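Chitin binding protein from Tectaria macrodonta is an insecticidal fern protein that binds chitin and is possibly a copper-dependent lytic polysaccharide monooxygenase of the AA10 family. Local coordinates of one contact, PDB 6IF7 (chain A, 2.20 Å), residues S79-T84 and C177-F182, beside the matching contact of the related putative secreted cellulose binding protein from Streptomyces coelicolor, PDB 4OY7 (chain B, 1.50 Å), residues S87-T92 and C188-F193. Structure 2 is superposed on structure 1 by the backbone atoms of these residues (RMSD 0.51 Å); each is numbered along its deposited sequence.

Structure 1 (6IF7); sequences SDWIAT and CSDVYF.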
loop_
_atom_site.group_PDB
_atom_site.type_symbol
_atom_site.label_atom_id
_atom_site.label_comp_id
_atom_site.label_asym_id
_atom_site.label_seq_id
_atom_site.Cartn_x
_atom_site.Cartn_y
_atom_site.Cartn_z
ATOM N N SER A 79 2.242 16.072 0.167
ATOM C CA SER A 79 1.891 16.311 -1.217
ATOM C C SER A 79 2.955 15.821 -2.158
ATOM O O SER A 79 2.713 15.790 -3.321
ATOM C CB SER A 79 1.675 17.819 -1.515
ATOM O OG SER A 79 1.664 18.603 -0.342
ATOM N N ASP A 80 4.134 15.454 -1.682
ATOM C CA ASP A 80 5.245 15.134 -2.600
ATOM C C ASP A 80 5.702 13.664 -2.554
ATOM O O ASP A 80 6.792 13.363 -3.018
ATOM C CB ASP A 80 6.429 16.078 -2.321
ATOM C CG ASP A 80 6.958 15.943 -0.885
ATOM O OD1 ASP A 80 6.366 15.174 -0.072
ATOM O OD2 ASP A 80 7.957 16.596 -0.565
ATOM N N TRP A 81 4.891 12.751 -2.010
ATOM C CA TRP A 81 5.155 11.323 -2.195
ATOM C C TRP A 81 5.236 11.043 -3.706
ATOM O O TRP A 81 4.426 11.539 -4.479
ATOM C CB TRP A 81 4.059 10.447 -1.601
ATOM C CG TRP A 81 4.005 10.340 -0.096
ATOM C CD1 TRP A 81 3.061 10.880 0.717
ATOM C CD2 TRP A 81 4.906 9.616 0.761
ATOM N NE1 TRP A 81 3.311 10.556 2.031
ATOM C CE2 TRP A 81 4.436 9.780 2.094
ATOM C CE3 TRP A 81 6.068 8.853 0.536
ATOM C CZ2 TRP A 81 5.075 9.208 3.206
ATOM C CZ3 TRP A 81 6.724 8.277 1.663
ATOM C CH2 TRP A 81 6.204 8.451 2.975
ATOM N N ILE A 82 6.228 10.272 -4.130
ATOM C CA ILE A 82 6.375 9.989 -5.556
ATOM C C ILE A 82 5.268 9.008 -5.929
ATOM O O ILE A 82 5.042 8.028 -5.232
ATOM C CB ILE A 82 7.773 9.472 -5.926
ATOM C CG1 ILE A 82 8.805 10.552 -5.580
ATOM C CG2 ILE A 82 7.849 9.161 -7.433
ATOM C CD1 ILE A 82 10.246 10.191 -5.906
ATOM N N ALA A 83 4.574 9.318 -7.017
ATOM C CA ALA A 83 3.354 8.635 -7.393
ATOM C C ALA A 83 3.521 7.932 -8.739
ATOM O O ALA A 83 4.259 8.398 -9.599
ATOM C CB ALA A 83 2.215 9.629 -7.458
ATOM N N THR A 84 2.845 6.798 -8.880
ATOM C CA THR A 84 2.845 6.017 -10.101
ATOM C C THR A 84 1.666 6.468 -10.964
ATOM O O THR A 84 0.519 6.363 -10.518
ATOM C CB THR A 84 2.764 4.514 -9.773
ATOM O OG1 THR A 84 3.914 4.139 -8.998
ATOM C CG2 THR A 84 2.735 3.672 -11.033
ATOM N N CYS A 177 0.276 0.912 1.226
ATOM C CA CYS A 177 -0.170 2.188 0.603
ATOM C C CYS A 177 0.691 2.478 -0.615
ATOM O O CYS A 177 1.915 2.477 -0.480
ATOM C CB CYS A 177 -0.000 3.377 1.546
ATOM S SG CYS A 177 -1.235 3.436 2.842
ATOM N N SER A 178 0.050 2.773 -1.751
ATOM C CA SER A 178 0.751 3.186 -2.976
ATOM C C SER A 178 0.168 4.517 -3.488
ATOM O O SER A 178 -1.033 4.656 -3.702
ATOM C CB SER A 178 0.688 2.107 -4.066
ATOM O OG SER A 178 1.261 0.867 -3.622
ATOM N N ASP A 179 1.045 5.498 -3.662
ATOM C CA ASP A 179 0.677 6.787 -4.194
ATOM C C ASP A 179 0.577 6.624 -5.705
ATOM O O ASP A 179 1.430 6.028 -6.327
ATOM C CB ASP A 179 1.732 7.814 -3.812
ATOM C CG ASP A 179 1.817 7.998 -2.314
ATOM O OD1 ASP A 179 0.885 8.585 -1.747
ATOM O OD2 ASP A 179 2.782 7.536 -1.682
ATOM N N VAL A 180 -0.494 7.142 -6.272
ATOM C CA VAL A 180 -0.728 7.047 -7.700
ATOM C C VAL A 180 -1.254 8.369 -8.189
ATOM O O VAL A 180 -1.651 9.197 -7.408
ATOM C CB VAL A 180 -1.711 5.906 -8.073
ATOM C CG1 VAL A 180 -1.143 4.570 -7.626
ATOM C CG2 VAL A 180 -3.111 6.128 -7.491
ATOM N N TYR A 181 -1.250 8.539 -9.498
ATOM C CA TYR A 181 -1.751 9.740 -10.114
ATOM C C TYR A 181 -2.597 9.276 -11.300
ATOM O O TYR A 181 -2.067 8.692 -12.226
ATOM C CB TYR A 181 -0.570 10.617 -10.578
ATOM C CG TYR A 181 -1.012 11.966 -11.045
ATOM C CD1 TYR A 181 -1.474 12.160 -12.349
ATOM C CD2 TYR A 181 -0.983 13.053 -10.182
ATOM C CE1 TYR A 181 -1.901 13.409 -12.777
ATOM C CE2 TYR A 181 -1.409 14.299 -10.593
ATOM C CZ TYR A 181 -1.854 14.473 -11.878
ATOM O OH TYR A 181 -2.257 15.724 -12.229
ATOM N N PHE A 182 -3.903 9.526 -11.257
ATOM C CA PHE A 182 -4.804 9.050 -12.302
ATOM C C PHE A 182 -4.747 9.937 -13.526
ATOM O O PHE A 182 -4.917 11.139 -13.422
ATOM C CB PHE A 182 -6.226 8.905 -11.785
ATOM C CG PHE A 182 -6.450 7.628 -11.095
ATOM C CD1 PHE A 182 -6.464 6.452 -11.819
ATOM C CD2 PHE A 182 -6.583 7.585 -9.738
ATOM C CE1 PHE A 182 -6.616 5.238 -11.194
ATOM C CE2 PHE A 182 -6.752 6.378 -9.104
ATOM C CZ PHE A 182 -6.763 5.198 -9.832
HETATM O O HOH W 1 5.290 6.994 -2.666
HETATM O O HOH W 2 3.324 4.057 -6.450
#
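Thr84 and Asp179 join where the loop after helix 54-57 enters strand 84-86, which pairs in parallel with strand 173-182 in the mixed sheet of the AA10 domain, away from the copper ligands His1 and His103. Thr84 N donates to Asp179 O at 3.0 Å, nearly straight at 169°, and Tyr181 N to Thr84 O at 3.0 Å. A water links Thr84 OG1 to Asp179 O. Along Asp179, CB lies 3.6 Å from Ile82 O, CG and OD1 approach Trp81 CB, and OD2 is nearest it at 3.2 Å; carboxylate and indole planes are 14° apart. A second water joins this carboxylate to Ile82 O. Arg10 salt-bridges OD2 through NE and makes a cation-pi contact with Trp81, whose NE1 bonds to Leu76 O. Ile82 points away from the strand and touches Arg13 and Ser24. Ala83 ends at CB, 3.8 Å from Asp179 C and 4.3 Å from Tyr181 CB. With CG anti to the backbone N (chi1 -172°), Tyr181 carries its ring away from the loop.

Structure 2 (4OY7); sequences SDWPRT and CSDVVF.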
loop_
_atom_site.group_PDB
_atom_site.type_symbol
_atom_site.label_atom_id
_atom_site.label_comp_id
_atom_site.label_asym_id
_atom_site.label_seq_id
_atom_site.Cartn_x
_atom_site.Cartn_y
_atom_site.Cartn_z
ATOM N N SER B 87 1.582 15.585 -0.284
ATOM C CA SER B 87 1.299 15.362 -1.703
ATOM C C SER B 87 2.554 15.164 -2.551
ATOM O O SER B 87 2.446 15.002 -3.777
ATOM C CB SER B 87 0.512 16.546 -2.239
ATOM O OG SER B 87 1.276 17.729 -2.221
ATOM N N ASP B 88 3.721 15.167 -1.922
ATOM C CA ASP B 88 5.000 15.134 -2.651
ATOM C C ASP B 88 5.707 13.764 -2.585
ATOM O O ASP B 88 6.854 13.667 -3.015
ATOM C CB ASP B 88 5.932 16.305 -2.252
ATOM C CG ASP B 88 6.290 16.330 -0.761
ATOM O OD1 ASP B 88 5.665 15.587 0.036
ATOM O OD2 ASP B 88 7.253 17.053 -0.409
ATOM N N TRP B 89 5.040 12.723 -2.095
ATOM C CA TRP B 89 5.583 11.375 -2.146
ATOM C C TRP B 89 5.785 10.960 -3.611
ATOM O O TRP B 89 5.139 11.525 -4.509
ATOM C CB TRP B 89 4.622 10.373 -1.512
ATOM C CG TRP B 89 4.469 10.419 -0.028
ATOM C CD1 TRP B 89 3.450 11.004 0.687
ATOM C CD2 TRP B 89 5.324 9.804 0.944
ATOM N NE1 TRP B 89 3.632 10.800 2.024
ATOM C CE2 TRP B 89 4.787 10.092 2.221
ATOM C CE3 TRP B 89 6.517 9.087 0.865
ATOM C CZ2 TRP B 89 5.369 9.610 3.414
ATOM C CZ3 TRP B 89 7.096 8.627 2.033
ATOM C CH2 TRP B 89 6.539 8.928 3.314
ATOM N N PRO B 90 6.702 10.017 -3.867
ATOM C CA PRO B 90 6.782 9.473 -5.212
ATOM C C PRO B 90 5.471 8.836 -5.602
ATOM O O PRO B 90 4.788 8.328 -4.751
ATOM C CB PRO B 90 7.872 8.393 -5.090
ATOM C CG PRO B 90 8.634 8.732 -3.875
ATOM C CD PRO B 90 7.645 9.368 -2.950
ATOM N N ARG B 91 5.119 8.844 -6.879
ATOM C CA ARG B 91 3.853 8.264 -7.267
ATOM C C ARG B 91 3.930 7.612 -8.633
ATOM O O ARG B 91 4.778 7.941 -9.461
ATOM C CB ARG B 91 2.725 9.295 -7.255
ATOM C CG ARG B 91 2.771 10.397 -8.317
ATOM C CD ARG B 91 1.752 11.522 -8.061
ATOM N NE ARG B 91 1.999 12.080 -6.733
ATOM C CZ ARG B 91 1.280 11.823 -5.641
ATOM N NH1 ARG B 91 1.698 12.291 -4.474
ATOM N NH2 ARG B 91 0.156 11.114 -5.681
ATOM N N THR B 92 2.984 6.722 -8.854
ATOM C CA THR B 92 2.825 6.027 -10.116
ATOM C C THR B 92 1.708 6.686 -10.925
ATOM O O THR B 92 0.605 6.901 -10.420
ATOM C CB THR B 92 2.485 4.558 -9.877
ATOM O OG1 THR B 92 3.508 3.956 -9.067
ATOM C CG2 THR B 92 2.409 3.786 -11.213
ATOM N N CYS B 188 0.709 0.939 1.100
ATOM C CA CYS B 188 0.119 2.210 0.626
ATOM C C CYS B 188 0.870 2.728 -0.576
ATOM O O CYS B 188 2.078 2.934 -0.500
ATOM C CB CYS B 188 0.217 3.251 1.710
ATOM S SG CYS B 188 -1.025 3.107 3.041
ATOM N N SER B 189 0.163 2.922 -1.682
ATOM C CA SER B 189 0.774 3.352 -2.941
ATOM C C SER B 189 0.119 4.646 -3.432
ATOM O O SER B 189 -1.066 4.699 -3.727
ATOM C CB SER B 189 0.585 2.268 -3.988
ATOM O OG SER B 189 1.147 1.038 -3.553
ATOM N N ASP B 190 0.932 5.691 -3.528
ATOM C CA ASP B 190 0.508 6.935 -4.115
ATOM C C ASP B 190 0.436 6.821 -5.622
ATOM O O ASP B 190 1.382 6.322 -6.268
ATOM C CB ASP B 190 1.477 8.041 -3.739
ATOM C CG ASP B 190 1.423 8.366 -2.266
ATOM O OD1 ASP B 190 2.309 7.899 -1.547
ATOM O OD2 ASP B 190 0.462 9.018 -1.810
ATOM N N VAL B 191 -0.668 7.285 -6.196
ATOM C CA VAL B 191 -0.884 7.220 -7.648
ATOM C C VAL B 191 -1.493 8.538 -8.109
ATOM O O VAL B 191 -1.961 9.356 -7.280
ATOM C CB VAL B 191 -1.789 6.039 -8.060
ATOM C CG1 VAL B 191 -1.229 4.737 -7.489
ATOM C CG2 VAL B 191 -3.239 6.261 -7.647
ATOM N N VAL B 192 -1.471 8.764 -9.412
ATOM C CA VAL B 192 -2.211 9.880 -10.011
ATOM C C VAL B 192 -2.845 9.385 -11.289
ATOM O O VAL B 192 -2.194 8.705 -12.090
ATOM C CB VAL B 192 -1.333 11.140 -10.231
ATOM C CG1 VAL B 192 -0.092 10.826 -11.040
ATOM C CG2 VAL B 192 -2.127 12.260 -10.883
ATOM N N PHE B 193 -4.126 9.705 -11.456
ATOM C CA PHE B 193 -4.878 9.342 -12.649
ATOM C C PHE B 193 -4.765 10.486 -13.653
ATOM O O PHE B 193 -5.691 11.320 -13.819
ATOM C CB PHE B 193 -6.344 9.049 -12.317
ATOM C CG PHE B 193 -6.555 7.804 -11.495
ATOM C CD1 PHE B 193 -6.442 6.535 -12.076
ATOM C CD2 PHE B 193 -6.899 7.895 -10.156
ATOM C CE1 PHE B 193 -6.665 5.404 -11.309
ATOM C CE2 PHE B 193 -7.135 6.764 -9.396
ATOM C CZ PHE B 193 -6.996 5.521 -9.977
HETATM O O HOH W 3 4.986 7.135 -2.493
HETATM O O HOH W 4 -1.390 10.150 -3.472
HETATM O O HOH W 5 1.272 11.730 -1.904
HETATM O O HOH W 6 2.713 3.920 -6.490
#
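Thr92 bridges Val191 in parallel register, its N donating to Asp190 O at 3.1 Å, nearly straight (165°), and Val192 N donates to Thr92 O at 3.0 Å. A water links Thr92 OG1 to Asp190 O. Asp190 CB lies 3.5 Å from Pro90 O, and OD1 reaches Trp89 CB at 3.4 Å; carboxylate and indole planes are 12° apart. A second water joins this carboxylate to Pro90 O. Arg10 salt-bridges OD1 through NE and makes a cation-pi contact with Trp89, whose NE1 bonds to Ala84 O. Pro90 rests on Asn29 and Cys32. Along Arg91, CB stands 3.7 Å from Asp190 C, CG nears Val192 CG1 at 4.0 Å, and CD packs on it at 3.6 Å. A bend at chi3 (57°) folds the guanidinium over the strand, where NH2 donates to Val191 O at 3.2 Å in a bent bond from above the carbonyl plane, the oxygen lying in the guanidinium plane. NH1 bonds weakly to Ser87 O. Waters, not a salt bridge, join NH1 and NH2 to Asp190 OD2.

Structure 1 against structure 2
The backbone frame persists: comparable CA atoms coincide within the error, and the bonds from Thr84(A) N to Asp179(A) O and from Tyr181(A) N to Thr84(A) O recur as Thr92(B) to Asp190(B) and Val192(B) to Thr92(B). Trp81(A), Thr84(A), Asp179(A) and Val180(A) keep their places in Trp89(B), Thr92(B), Asp190(B) and Val191(B), as do the two waters on the aspartate and threonine. CG1, CG2 and CD1 of Ile82(A) go and CG and CD of Pro90(B) come without counterparts, the CB atoms standing 1.4 Å apart after superposition and the touch on Asp80(A) and Asp88(B) being kept. The main gain is at Ala83(A): its CB coincides with that of Arg91(B), which adds everything from CG to the guanidinium. Arg91(B) NH2 bonds to Val191(B) O at 3.2 Å, a bond for which Ala83(A) has no polar atom, so a side-chain tie to the strand backbone is added and a positive charge probably enters near Asp190(B). Two waters beside this guanidinium are modelled in structure 2 alone. Tyr181(A) gives up its ring beyond CG for Val192(B). CG of Tyr181(A) and CG2 of Val192(B) lie 1.2 Å apart after superposition; the touch on Ala83(A) or Arg91(B) is kept, but CG1 of Val192(B) has no counterpart in Tyr181(A).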